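Rho-class glutathione S-transferase (PDB 3QAV) probably catalyses the conjugation of glutathione to electrophilic compounds. Local coordinates at residues S33-E47 with R219-A231. Residues are numbered along the deposited sequence; the frame is centred on the assembly and turned at random.
Sequences SGSPPCWKVLLVLQE and RPTIVKTMPPHWA
Glu47 OE1, near the end of helix 36-47, accepts two hydrogen bonds from 219-231. Arg219 NE meets Glu47 OE1 at 2.6 Å on its syn side, while Thr221 OG1 reaches it from above the carboxylate plane. Arg219 NH1 binds Glu47 OE2 at 3.0 Å, so the guanidinium grips the carboxylate side-on, one nitrogen to each oxygen, the two planes only 20° apart. A bend at chi2 lays the glutamate across the arginine, the two side chains crossing at about a right angle.

Toward the middle, Trp39 NE1 donates to Thr225 OG1 (2.8 Å), which lies somewhat out of the indole plane; the same hydroxyl donates a hydrogen bond to Thr221 O, and this chain of bonds fixes its rotation. Its methyl CG2 faces the other way, against Leu42 CB and Gln46 CG; Gln46 NE2 itself is hydrogen-bonded to Tyr52 OH. The indole leaves the helix with CG anti to the backbone N (chi1 -155°) and slides in beside Met226 SD, a Met-aromatic contact. Pro227 CD sits over one face, 3.8 Å from the centroid of the six-membered ring of Trp39, a CH-pi contact, and the indole edge of Trp39 is turned toward the face of Trp230 in an offset edge-to-face pair, planes at 80°. Phe189 of helix 183-197 adds another edge-to-face ring. An alanine in place of Trp39 would probably open a gap between Pro227, Met226 and Trp230 and deprive Thr225 OG1 of its indole donor.

Before the helix, whose N-cap Ser35 is a glutathione-binding residue, Ser33 OG takes the backbone N-H of His229 at 3.0 Å and shares a short 2.5 Å bond with His229 ND1 at the ring edge. Polar clasps at both ends and an aromatic middle thus fasten the C-terminal segment along the first helix of the thioredoxin-like domain.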
loop_
_atom_site.group_PDB
_atom_site.type_symbol
_atom_site.label_atom_id
_atom_site.label_comp_id
_atom_site.label_asym_id
_atom_site.label_seq_id
_atom_site.Cartn_x
_atom_site.Cartn_y
_atom_site.Cartn_z
ATOM N N SER A 33 -3.074 -18.614 -8.569
ATOM C CA SER A 33 -3.593 -19.193 -7.339
ATOM C C SER A 33 -2.785 -18.835 -6.096
ATOM O O SER A 33 -1.552 -18.869 -6.114
ATOM C CB SER A 33 -3.670 -20.719 -7.480
ATOM O OG SER A 33 -4.269 -21.315 -6.341
ATOM N N GLY A 34 -3.501 -18.485 -5.023
ATOM C CA GLY A 34 -2.873 -18.151 -3.752
ATOM C C GLY A 34 -2.504 -16.694 -3.514
ATOM O O GLY A 34 -2.226 -16.301 -2.378
ATOM N N SER A 35 -2.509 -15.901 -4.583
ATOM C CA SER A 35 -2.158 -14.480 -4.553
ATOM C C SER A 35 -3.247 -13.541 -4.023
ATOM O O SER A 35 -4.261 -13.319 -4.685
ATOM C CB SER A 35 -1.753 -14.056 -5.974
ATOM O OG SER A 35 -1.830 -12.653 -6.169
ATOM N N PRO A 36 -3.044 -12.959 -2.822
ATOM C CA PRO A 36 -4.052 -12.047 -2.268
ATOM C C PRO A 36 -4.380 -10.884 -3.215
ATOM O O PRO A 36 -5.538 -10.473 -3.330
ATOM C CB PRO A 36 -3.424 -11.590 -0.959
ATOM C CG PRO A 36 -2.642 -12.790 -0.532
ATOM C CD PRO A 36 -1.972 -13.202 -1.839
ATOM N N PRO A 37 -3.365 -10.328 -3.898
ATOM C CA PRO A 37 -3.707 -9.227 -4.802
ATOM C C PRO A 37 -4.624 -9.678 -5.951
ATOM O O PRO A 37 -5.444 -8.898 -6.455
ATOM C CB PRO A 37 -2.337 -8.703 -5.273
ATOM C CG PRO A 37 -1.363 -9.798 -4.926
ATOM C CD PRO A 37 -1.912 -10.398 -3.664
ATOM N N CYS A 38 -4.503 -10.940 -6.356
ATOM C CA CYS A 38 -5.363 -11.457 -7.414
ATOM C C CYS A 38 -6.757 -11.690 -6.841
ATOM O O CYS A 38 -7.766 -11.337 -7.456
ATOM C CB CYS A 38 -4.819 -12.779 -7.966
ATOM S SG CYS A 38 -3.280 -12.617 -8.909
ATOM N N TRP A 39 -6.797 -12.277 -5.650
ATOM C CA TRP A 39 -8.054 -12.591 -4.979
ATOM C C TRP A 39 -8.886 -11.333 -4.823
ATOM O O TRP A 39 -10.085 -11.348 -5.060
ATOM C CB TRP A 39 -7.779 -13.209 -3.600
ATOM C CG TRP A 39 -8.888 -14.076 -3.083
ATOM C CD1 TRP A 39 -10.196 -14.072 -3.487
ATOM C CD2 TRP A 39 -8.796 -15.051 -2.036
ATOM N NE1 TRP A 39 -10.919 -14.985 -2.754
ATOM C CE2 TRP A 39 -10.084 -15.598 -1.857
ATOM C CE3 TRP A 39 -7.747 -15.516 -1.233
ATOM C CZ2 TRP A 39 -10.357 -16.589 -0.901
ATOM C CZ3 TRP A 39 -8.014 -16.500 -0.285
ATOM C CH2 TRP A 39 -9.313 -17.025 -0.128
ATOM N N LYS A 40 -8.242 -10.241 -4.427
ATOM C CA LYS A 40 -8.928 -8.963 -4.253
ATOM C C LYS A 40 -9.718 -8.620 -5.509
ATOM O O LYS A 40 -10.907 -8.275 -5.448
ATOM C CB LYS A 40 -7.913 -7.848 -3.988
ATOM C CG LYS A 40 -7.326 -7.812 -2.584
ATOM C CD LYS A 40 -6.079 -6.919 -2.529
ATOM C CE LYS A 40 -6.378 -5.470 -2.906
ATOM N NZ LYS A 40 -5.149 -4.595 -2.912
ATOM N N VAL A 41 -9.047 -8.714 -6.650
ATOM C CA VAL A 41 -9.664 -8.409 -7.930
ATOM C C VAL A 41 -10.848 -9.325 -8.267
ATOM O O VAL A 41 -11.896 -8.849 -8.703
ATOM C CB VAL A 41 -8.616 -8.467 -9.074
ATOM C CG1 VAL A 41 -9.294 -8.223 -10.418
ATOM C CG2 VAL A 41 -7.553 -7.376 -8.846
ATOM N N LEU A 42 -10.688 -10.629 -8.057
ATOM C CA LEU A 42 -11.762 -11.571 -8.361
ATOM C C LEU A 42 -12.983 -11.317 -7.482
ATOM O O LEU A 42 -14.123 -11.438 -7.940
ATOM C CB LEU A 42 -11.279 -13.010 -8.173
ATOM C CG LEU A 42 -10.090 -13.455 -9.046
ATOM C CD1 LEU A 42 -9.744 -14.910 -8.733
ATOM C CD2 LEU A 42 -10.440 -13.292 -10.524
ATOM N N LEU A 43 -12.741 -10.968 -6.219
ATOM C CA LEU A 43 -13.825 -10.703 -5.283
ATOM C C LEU A 43 -14.627 -9.481 -5.698
ATOM O O LEU A 43 -15.850 -9.490 -5.641
ATOM C CB LEU A 43 -13.277 -10.507 -3.864
ATOM C CG LEU A 43 -12.926 -11.783 -3.098
ATOM C CD1 LEU A 43 -12.478 -11.425 -1.693
ATOM C CD2 LEU A 43 -14.152 -12.689 -3.035
ATOM N N VAL A 44 -13.940 -8.420 -6.099
ATOM C CA VAL A 44 -14.635 -7.210 -6.536
ATOM C C VAL A 44 -15.505 -7.521 -7.755
ATOM O O VAL A 44 -16.662 -7.123 -7.810
ATOM C CB VAL A 44 -13.642 -6.092 -6.920
ATOM C CG1 VAL A 44 -14.388 -4.931 -7.578
ATOM C CG2 VAL A 44 -12.910 -5.612 -5.692
ATOM N N LEU A 45 -14.940 -8.228 -8.730
ATOM C CA LEU A 45 -15.680 -8.587 -9.936
ATOM C C LEU A 45 -16.911 -9.438 -9.613
ATOM O O LEU A 45 -18.000 -9.177 -10.115
ATOM C CB LEU A 45 -14.773 -9.352 -10.910
ATOM C CG LEU A 45 -13.672 -8.564 -11.628
ATOM C CD1 LEU A 45 -12.677 -9.545 -12.260
ATOM C CD2 LEU A 45 -14.289 -7.648 -12.684
ATOM N N GLN A 46 -16.725 -10.455 -8.773
ATOM C CA GLN A 46 -17.812 -11.345 -8.383
ATOM C C GLN A 46 -18.879 -10.600 -7.583
ATOM O O GLN A 46 -20.068 -10.705 -7.877
ATOM C CB GLN A 46 -17.272 -12.502 -7.542
ATOM C CG GLN A 46 -16.401 -13.514 -8.287
ATOM C CD GLN A 46 -17.193 -14.426 -9.209
ATOM O OE1 GLN A 46 -18.281 -14.881 -8.862
ATOM N NE2 GLN A 46 -16.638 -14.712 -10.380
ATOM N N GLU A 47 -18.456 -9.851 -6.570
ATOM C CA GLU A 47 -19.400 -9.112 -5.737
ATOM C C GLU A 47 -20.248 -8.150 -6.563
ATOM O O GLU A 47 -21.455 -8.033 -6.348
ATOM C CB GLU A 47 -18.652 -8.335 -4.653
ATOM C CG GLU A 47 -18.098 -9.213 -3.548
ATOM C CD GLU A 47 -19.181 -9.711 -2.609
ATOM O OE1 GLU A 47 -18.924 -10.672 -1.858
ATOM O OE2 GLU A 47 -20.287 -9.131 -2.614
ATOM N N ARG A 219 -19.761 -17.217 2.272
ATOM C CA ARG A 219 -20.255 -16.259 1.292
ATOM C C ARG A 219 -19.979 -16.827 -0.106
ATOM O O ARG A 219 -18.837 -17.111 -0.458
ATOM C CB ARG A 219 -19.537 -14.924 1.498
ATOM C CG ARG A 219 -20.212 -13.721 0.872
ATOM C CD ARG A 219 -19.416 -12.449 1.184
ATOM N NE ARG A 219 -19.945 -11.301 0.457
ATOM C CZ ARG A 219 -21.001 -10.594 0.838
ATOM N NH1 ARG A 219 -21.410 -9.573 0.095
ATOM N NH2 ARG A 219 -21.630 -10.892 1.970
ATOM N N PRO A 220 -21.031 -16.998 -0.925
ATOM C CA PRO A 220 -20.886 -17.547 -2.280
ATOM C C PRO A 220 -19.748 -17.015 -3.156
ATOM O O PRO A 220 -19.081 -17.799 -3.838
ATOM C CB PRO A 220 -22.271 -17.328 -2.898
ATOM C CG PRO A 220 -22.847 -16.197 -2.098
ATOM C CD PRO A 220 -22.404 -16.510 -0.704
ATOM N N THR A 221 -19.516 -15.702 -3.141
ATOM C CA THR A 221 -18.447 -15.119 -3.950
ATOM C C THR A 221 -17.063 -15.568 -3.491
ATOM O O THR A 221 -16.142 -15.682 -4.304
ATOM C CB THR A 221 -18.488 -13.574 -3.921
ATOM O OG1 THR A 221 -18.404 -13.117 -2.564
ATOM C CG2 THR A 221 -19.773 -13.057 -4.554
ATOM N N ILE A 222 -16.909 -15.802 -2.189
ATOM C CA ILE A 222 -15.632 -16.250 -1.648
ATOM C C ILE A 222 -15.456 -17.720 -2.020
ATOM O O ILE A 222 -14.370 -18.141 -2.410
ATOM C CB ILE A 222 -15.554 -16.106 -0.088
ATOM C CG1 ILE A 222 -15.238 -14.657 0.316
ATOM C CG2 ILE A 222 -14.433 -16.981 0.466
ATOM C CD1 ILE A 222 -16.364 -13.688 0.103
ATOM N N VAL A 223 -16.529 -18.498 -1.897
ATOM C CA VAL A 223 -16.476 -19.914 -2.246
ATOM C C VAL A 223 -15.998 -20.055 -3.686
ATOM O O VAL A 223 -15.167 -20.909 -3.994
ATOM C CB VAL A 223 -17.867 -20.582 -2.126
ATOM C CG1 VAL A 223 -17.792 -22.032 -2.600
ATOM C CG2 VAL A 223 -18.342 -20.525 -0.690
ATOM N N LYS A 224 -16.532 -19.201 -4.558
ATOM C CA LYS A 224 -16.186 -19.203 -5.974
ATOM C C LYS A 224 -14.745 -18.781 -6.263
ATOM O O LYS A 224 -14.180 -19.139 -7.295
ATOM C CB LYS A 224 -17.119 -18.266 -6.747
ATOM C CG LYS A 224 -18.583 -18.653 -6.729
ATOM C CD LYS A 224 -19.396 -17.742 -7.653
ATOM C CE LYS A 224 -20.787 -18.304 -7.924
ATOM N NZ LYS A 224 -21.565 -18.500 -6.670
ATOM N N THR A 225 -14.143 -18.020 -5.361
ATOM C CA THR A 225 -12.788 -17.564 -5.610
ATOM C C THR A 225 -11.689 -18.148 -4.733
ATOM O O THR A 225 -10.602 -17.584 -4.659
ATOM C CB THR A 225 -12.731 -16.041 -5.530
ATOM O OG1 THR A 225 -13.246 -15.619 -4.260
ATOM C CG2 THR A 225 -13.564 -15.426 -6.662
ATOM N N MET A 226 -11.956 -19.269 -4.066
ATOM C CA MET A 226 -10.920 -19.879 -3.238
ATOM C C MET A 226 -9.770 -20.224 -4.187
ATOM O O MET A 226 -10.004 -20.600 -5.338
ATOM C CB MET A 226 -11.435 -21.161 -2.565
ATOM C CG MET A 226 -12.525 -20.959 -1.496
ATOM S SD MET A 226 -11.978 -20.012 -0.051
ATOM C CE MET A 226 -10.853 -21.175 0.727
ATOM N N PRO A 227 -8.515 -20.068 -3.732
ATOM C CA PRO A 227 -7.345 -20.379 -4.567
ATOM C C PRO A 227 -7.444 -21.819 -5.071
ATOM O O PRO A 227 -7.418 -22.763 -4.282
ATOM C CB PRO A 227 -6.179 -20.185 -3.602
ATOM C CG PRO A 227 -6.667 -19.063 -2.726
ATOM C CD PRO A 227 -8.103 -19.464 -2.449
ATOM N N PRO A 228 -7.549 -22.006 -6.394
ATOM C CA PRO A 228 -7.656 -23.354 -6.957
ATOM C C PRO A 228 -6.676 -24.430 -6.511
ATOM O O PRO A 228 -7.074 -25.586 -6.382
ATOM C CB PRO A 228 -7.604 -23.110 -8.470
ATOM C CG PRO A 228 -6.992 -21.750 -8.605
ATOM C CD PRO A 228 -7.583 -20.994 -7.459
ATOM N N HIS A 229 -5.418 -24.075 -6.255
ATOM C CA HIS A 229 -4.439 -25.098 -5.874
ATOM C C HIS A 229 -4.464 -25.585 -4.434
ATOM O O HIS A 229 -3.817 -26.579 -4.116
ATOM C CB HIS A 229 -3.006 -24.657 -6.238
ATOM C CG HIS A 229 -2.307 -23.869 -5.169
ATOM N ND1 HIS A 229 -2.445 -22.505 -5.035
ATOM C CD2 HIS A 229 -1.430 -24.252 -4.210
ATOM C CE1 HIS A 229 -1.680 -22.079 -4.044
ATOM N NE2 HIS A 229 -1.053 -23.120 -3.527
ATOM N N TRP A 230 -5.215 -24.909 -3.570
ATOM C CA TRP A 230 -5.292 -25.300 -2.163
ATOM C C TRP A 230 -6.010 -26.628 -1.904
ATOM O O TRP A 230 -5.640 -27.378 -1.000
ATOM C CB TRP A 230 -5.991 -24.208 -1.344
ATOM C CG TRP A 230 -5.176 -22.957 -1.124
ATOM C CD1 TRP A 230 -3.924 -22.690 -1.604
ATOM C CD2 TRP A 230 -5.567 -21.812 -0.363
ATOM N NE1 TRP A 230 -3.509 -21.448 -1.186
ATOM C CE2 TRP A 230 -4.500 -20.886 -0.423
ATOM C CE3 TRP A 230 -6.715 -21.476 0.367
ATOM C CZ2 TRP A 230 -4.549 -19.642 0.224
ATOM C CZ3 TRP A 230 -6.761 -20.240 1.010
ATOM C CH2 TRP A 230 -5.684 -19.341 0.932
ATOM N N ALA A 231 -7.038 -26.912 -2.690
ATOM C CA ALA A 231 -7.812 -28.133 -2.507
ATOM C C ALA A 231 -6.972 -29.406 -2.486
ATOM O O ALA A 231 -7.133 -30.240 -1.597
ATOM C CB ALA A 231 -8.874 -28.235 -3.593
#